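Local coordinates for protein transcriptional regulator (NtrC family) (Aquifex aeolicus, PDB 3DZD) that probably activates sigma54-dependent transcription as an NtrC-family response regulator, using an AAA+ ATPase domain that here holds ADP, at residues E313-K318 / G345-L350. Residues are numbered along the deposited sequence; the frame is centred on the assembly and turned at random.
Sequences EYFLKK and GNVREL. With ADP (adenosine-5'-diphosphate), chain C.
Phe315, on helix 307-322, reaches toward helix 346-359 and meets Val347 and Leu350 with one edge of its ring. Its CE2 lies 4.0 Å from Val347 CG1, and the two side chains cross at about a right angle. Next to it, CD2 approaches Leu350 CD2 more loosely, at 4.4 Å. The Phe315 CG stands anti to its own carbonyl carbon (chi1 -70°), which carries the ring across to helix 346-359; within 313-318 and 345-350 the nearest CA atoms, those of Phe315 and Leu350, are 8.7 Å apart. No hydrogen bond joins the two segments; all three touching residues are buried and apolar, and Lys351 and Ile354 continue the packing around Phe315.

ADP closes the tight side of this contact. With CG1 anti to the backbone N (chi1 178°), Val347 holds this methyl between the Phe315 ring edge and the adenine, 3.3 Å from ADP C8. Phe315 CZ comes within 3.9 Å of adenine N3, and Tyr314 CE2 lies at the same distance from adenine C2. Over one face of the Phe315 ring, offset toward its rim, stands Tyr314 CD2. The buried side-chain amide of Asn346 is firmly held, hydrogen-bonded through OD1 to Leu301 N and through ND2 to Glu160 OE1 and Ser161 O.

The looser side is that of the partly exposed Arg348, which leaves NH1 3.8 Å from phosphate oxygen O2B while its side chain also packs on Tyr323 of the second subunit. Gly345 N donates to Glu349 OE1 (3.0 Å). Two lid helices thus wall the adenine side of the nucleotide pocket, in the cleft between lid and P-loop core characteristic of AAA+ ATPases.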
ATOM      1  N   GLU A 313      -7.927 -27.515  -7.936  1.00 46.69           N
ATOM      2  CA  GLU A 313      -6.776 -27.977  -7.182  1.00 52.96           C
ATOM      3  C   GLU A 313      -6.045 -26.789  -6.572  1.00 50.33           C
ATOM      4  O   GLU A 313      -5.541 -26.866  -5.455  1.00 54.39           O
ATOM      5  CB  GLU A 313      -5.846 -28.789  -8.086  1.00 55.31           C
ATOM      6  CG  GLU A 313      -6.431 -30.137  -8.485  1.00 58.25           C
ATOM      7  CD  GLU A 313      -5.642 -30.832  -9.579  1.00 78.52           C
ATOM      8  OE1 GLU A 313      -4.928 -30.144 -10.344  1.00 82.62           O
ATOM      9  OE2 GLU A 313      -5.745 -32.075  -9.677  1.00 85.78           O
ATOM     10  N   TYR A 314      -6.010 -25.686  -7.308  1.00 38.69           N
ATOM     11  CA  TYR A 314      -5.352 -24.476  -6.843  1.00 41.44           C
ATOM     12  C   TYR A 314      -6.095 -23.897  -5.637  1.00 44.20           C
ATOM     13  O   TYR A 314      -5.473 -23.439  -4.669  1.00 45.68           O
ATOM     14  CB  TYR A 314      -5.262 -23.460  -7.986  1.00 38.12           C
ATOM     15  CG  TYR A 314      -4.979 -22.025  -7.577  1.00 37.78           C
ATOM     16  CD1 TYR A 314      -3.678 -21.564  -7.409  1.00 42.04           C
ATOM     17  CD2 TYR A 314      -6.015 -21.125  -7.397  1.00 37.66           C
ATOM     18  CE1 TYR A 314      -3.423 -20.252  -7.045  1.00 37.64           C
ATOM     19  CE2 TYR A 314      -5.773 -19.819  -7.037  1.00 38.86           C
ATOM     20  CZ  TYR A 314      -4.481 -19.389  -6.861  1.00 41.56           C
ATOM     21  OH  TYR A 314      -4.268 -18.079  -6.509  1.00 51.57           O
ATOM     22  N   PHE A 315      -7.425 -23.917  -5.692  1.00 41.64           N
ATOM     23  CA  PHE A 315      -8.221 -23.373  -4.594  1.00 44.30           C
ATOM     24  C   PHE A 315      -8.224 -24.328  -3.397  1.00 46.57           C
ATOM     25  O   PHE A 315      -8.119 -23.902  -2.251  1.00 46.37           O
ATOM     26  CB  PHE A 315      -9.654 -23.045  -5.051  1.00 37.58           C
ATOM     27  CG  PHE A 315      -9.741 -21.858  -5.983  1.00 37.50           C
ATOM     28  CD1 PHE A 315      -9.191 -20.630  -5.624  1.00 38.83           C
ATOM     29  CD2 PHE A 315     -10.362 -21.969  -7.222  1.00 37.47           C
ATOM     30  CE1 PHE A 315      -9.253 -19.537  -6.485  1.00 43.06           C
ATOM     31  CE2 PHE A 315     -10.445 -20.881  -8.079  1.00 37.33           C
ATOM     32  CZ  PHE A 315      -9.885 -19.666  -7.720  1.00 37.15           C
ATOM     33  N   LEU A 316      -8.341 -25.619  -3.677  1.00 38.16           N
ATOM     34  CA  LEU A 316      -8.345 -26.635  -2.634  1.00 40.67           C
ATOM     35  C   LEU A 316      -7.064 -26.566  -1.806  1.00 49.92           C
ATOM     36  O   LEU A 316      -7.107 -26.684  -0.587  1.00 50.21           O
ATOM     37  CB  LEU A 316      -8.497 -28.024  -3.250  1.00 40.29           C
ATOM     38  CG  LEU A 316      -8.490 -29.199  -2.272  1.00 52.18           C
ATOM     39  CD1 LEU A 316      -9.735 -29.168  -1.394  1.00 42.21           C
ATOM     40  CD2 LEU A 316      -8.387 -30.520  -3.024  1.00 50.45           C
ATOM     41  N   LYS A 317      -5.926 -26.374  -2.468  1.00 51.35           N
ATOM     42  CA  LYS A 317      -4.662 -26.257  -1.758  1.00 51.91           C
ATOM     43  C   LYS A 317      -4.612 -24.974  -0.956  1.00 57.21           C
ATOM     44  O   LYS A 317      -4.298 -24.984   0.229  1.00 63.90           O
ATOM     45  CB  LYS A 317      -3.475 -26.301  -2.719  1.00 57.99           C
ATOM     46  CG  LYS A 317      -2.912 -27.690  -2.943  1.00 71.68           C
ATOM     47  CD  LYS A 317      -3.991 -28.646  -3.428  1.00 74.54           C
ATOM     48  CE  LYS A 317      -3.386 -29.911  -4.011  1.00 86.21           C
ATOM     49  NZ  LYS A 317      -2.519 -30.603  -3.015  1.00 86.60           N
ATOM     50  N   LYS A 318      -4.921 -23.864  -1.610  1.00 48.87           N
ATOM     51  CA  LYS A 318      -4.819 -22.562  -0.977  1.00 47.79           C
ATOM     52  C   LYS A 318      -5.665 -22.460   0.292  1.00 53.32           C
ATOM     53  O   LYS A 318      -5.237 -21.865   1.287  1.00 53.94           O
ATOM     54  CB  LYS A 318      -5.195 -21.466  -1.972  1.00 48.40           C
ATOM     55  CG  LYS A 318      -5.464 -20.119  -1.347  1.00 51.94           C
ATOM     56  CD  LYS A 318      -5.347 -19.014  -2.388  1.00 65.13           C
ATOM     57  CE  LYS A 318      -6.380 -17.936  -2.128  1.00 73.33           C
ATOM     58  NZ  LYS A 318      -7.735 -18.558  -2.031  1.00 62.43           N
ATOM     59  N   GLY A 345     -21.723 -18.801 -12.806  1.00 39.62           N
ATOM     60  CA  GLY A 345     -20.933 -17.836 -12.065  1.00 38.60           C
ATOM     61  C   GLY A 345     -19.438 -18.005 -12.291  1.00 38.31           C
ATOM     62  O   GLY A 345     -18.619 -17.331 -11.656  1.00 37.98           O
ATOM     63  N   ASN A 346     -19.081 -18.923 -13.182  1.00 40.10           N
ATOM     64  CA  ASN A 346     -17.698 -19.098 -13.583  1.00 39.97           C
ATOM     65  C   ASN A 346     -16.717 -19.339 -12.430  1.00 39.22           C
ATOM     66  O   ASN A 346     -16.981 -20.163 -11.567  1.00 38.47           O
ATOM     67  CB  ASN A 346     -17.287 -17.926 -14.465  1.00 39.62           C
ATOM     68  CG  ASN A 346     -17.986 -17.962 -15.812  1.00 39.47           C
ATOM     69  OD1 ASN A 346     -17.673 -18.807 -16.636  1.00 38.73           O
ATOM     70  ND2 ASN A 346     -18.962 -17.074 -16.023  1.00 38.68           N
ATOM     71  N   VAL A 347     -15.588 -18.634 -12.418  1.00 38.06           N
ATOM     72  CA  VAL A 347     -14.516 -18.944 -11.472  1.00 37.78           C
ATOM     73  C   VAL A 347     -14.933 -18.520 -10.076  1.00 37.41           C
ATOM     74  O   VAL A 347     -14.561 -19.130  -9.072  1.00 37.42           O
ATOM     75  CB  VAL A 347     -13.192 -18.251 -11.852  1.00 37.44           C
ATOM     76  CG1 VAL A 347     -12.111 -18.546 -10.820  1.00 37.43           C
ATOM     77  CG2 VAL A 347     -12.735 -18.690 -13.229  1.00 37.62           C
ATOM     78  N   ARG A 348     -15.731 -17.467 -10.027  1.00 37.40           N
ATOM     79  CA  ARG A 348     -16.238 -16.956  -8.770  1.00 39.48           C
ATOM     80  C   ARG A 348     -17.099 -18.032  -8.101  1.00 37.45           C
ATOM     81  O   ARG A 348     -16.982 -18.277  -6.904  1.00 37.44           O
ATOM     82  CB  ARG A 348     -17.036 -15.685  -9.047  1.00 40.04           C
ATOM     83  CG  ARG A 348     -17.487 -14.933  -7.839  1.00 47.22           C
ATOM     84  CD  ARG A 348     -17.841 -13.530  -8.273  1.00 49.83           C
ATOM     85  NE  ARG A 348     -19.088 -13.512  -9.024  1.00 55.31           N
ATOM     86  CZ  ARG A 348     -19.449 -12.527  -9.839  1.00 51.96           C
ATOM     87  NH1 ARG A 348     -18.647 -11.487 -10.011  1.00 45.60           N
ATOM     88  NH2 ARG A 348     -20.612 -12.584 -10.477  1.00 51.52           N
ATOM     89  N   GLU A 349     -17.944 -18.686  -8.893  1.00 37.75           N
ATOM     90  CA  GLU A 349     -18.738 -19.814  -8.410  1.00 38.01           C
ATOM     91  C   GLU A 349     -17.846 -20.979  -7.947  1.00 37.93           C
ATOM     92  O   GLU A 349     -17.990 -21.466  -6.825  1.00 37.97           O
ATOM     93  CB  GLU A 349     -19.730 -20.285  -9.481  1.00 38.27           C
ATOM     94  CG  GLU A 349     -20.684 -21.381  -8.986  1.00 38.61           C
ATOM     95  CD  GLU A 349     -21.647 -21.887 -10.054  1.00 38.96           C
ATOM     96  OE1 GLU A 349     -21.923 -21.163 -11.039  1.00 39.14           O
ATOM     97  OE2 GLU A 349     -22.132 -23.027  -9.907  1.00 45.00           O
ATOM     98  N   LEU A 350     -16.924 -21.412  -8.806  1.00 38.30           N
ATOM     99  CA  LEU A 350     -16.007 -22.497  -8.459  1.00 38.59           C
ATOM    100  C   LEU A 350     -15.231 -22.234  -7.168  1.00 37.92           C
ATOM    101  O   LEU A 350     -15.129 -23.112  -6.317  1.00 37.99           O
ATOM    102  CB  LEU A 350     -15.012 -22.766  -9.588  1.00 38.52           C
ATOM    103  CG  LEU A 350     -13.981 -23.871  -9.323  1.00 38.45           C
ATOM    104  CD1 LEU A 350     -14.611 -25.253  -9.284  1.00 39.27           C
ATOM    105  CD2 LEU A 350     -12.888 -23.832 -10.369  1.00 38.73           C
TER
HETATM  106  PB  ADP C 370     -14.421 -10.777 -12.614  0.52 45.33           P
HETATM  107  O1B ADP C 370     -13.361  -9.733 -12.323  0.77 43.69           O
HETATM  108  O2B ADP C 370     -15.833 -10.349 -12.281  0.88 52.43           O
HETATM  109  O3B ADP C 370     -14.336 -11.379 -13.984  1.00 39.04           O
HETATM  110  PA  ADP C 370     -13.065 -12.119 -10.427  1.00 49.22           P
HETATM  111  O1A ADP C 370     -11.689 -12.412 -10.955  1.00 58.16           O
HETATM  112  O2A ADP C 370     -13.229 -10.904  -9.538  1.00 57.69           O
HETATM  113  O3A ADP C 370     -14.104 -12.062 -11.672  1.00 55.33           O
HETATM  114  O5' ADP C 370     -13.576 -13.400  -9.596  1.00 50.97           O
HETATM  115  C5' ADP C 370     -12.839 -14.615  -9.607  1.00 44.76           C
HETATM  116  C4' ADP C 370     -12.312 -14.975  -8.232  1.00 44.12           C
HETATM  117  O4' ADP C 370     -11.469 -16.105  -8.422  1.00 41.32           O
HETATM  118  C3' ADP C 370     -11.378 -13.900  -7.718  1.00 50.68           C
HETATM  119  O3' ADP C 370     -11.215 -14.069  -6.307  1.00 50.81           O
HETATM  120  C2' ADP C 370     -10.039 -14.200  -8.339  1.00 45.50           C
HETATM  121  O2' ADP C 370      -9.058 -13.960  -7.327  1.00 44.81           O
HETATM  122  C1' ADP C 370     -10.107 -15.688  -8.606  1.00 42.19           C
HETATM  123  N9  ADP C 370      -9.703 -16.018  -9.989  1.00 39.98           N
HETATM  124  C8  ADP C 370     -10.396 -15.710 -11.101  1.00 39.52           C
HETATM  125  N7  ADP C 370      -9.787 -16.173 -12.209  1.00 37.07           N
HETATM  126  C5  ADP C 370      -8.669 -16.802 -11.808  1.00 37.10           C
HETATM  127  C6  ADP C 370      -7.560 -17.509 -12.483  1.00 39.84           C
HETATM  128  N6  ADP C 370      -7.540 -17.640 -13.836  1.00 46.23           N
HETATM  129  N1  ADP C 370      -6.587 -18.023 -11.707  1.00 43.68           N
HETATM  130  C2  ADP C 370      -6.616 -17.895 -10.367  1.00 43.39           C
HETATM  131  N3  ADP C 370      -7.585 -17.260  -9.686  1.00 41.99           N
HETATM  132  C4  ADP C 370      -8.620 -16.703 -10.344  1.00 39.30           C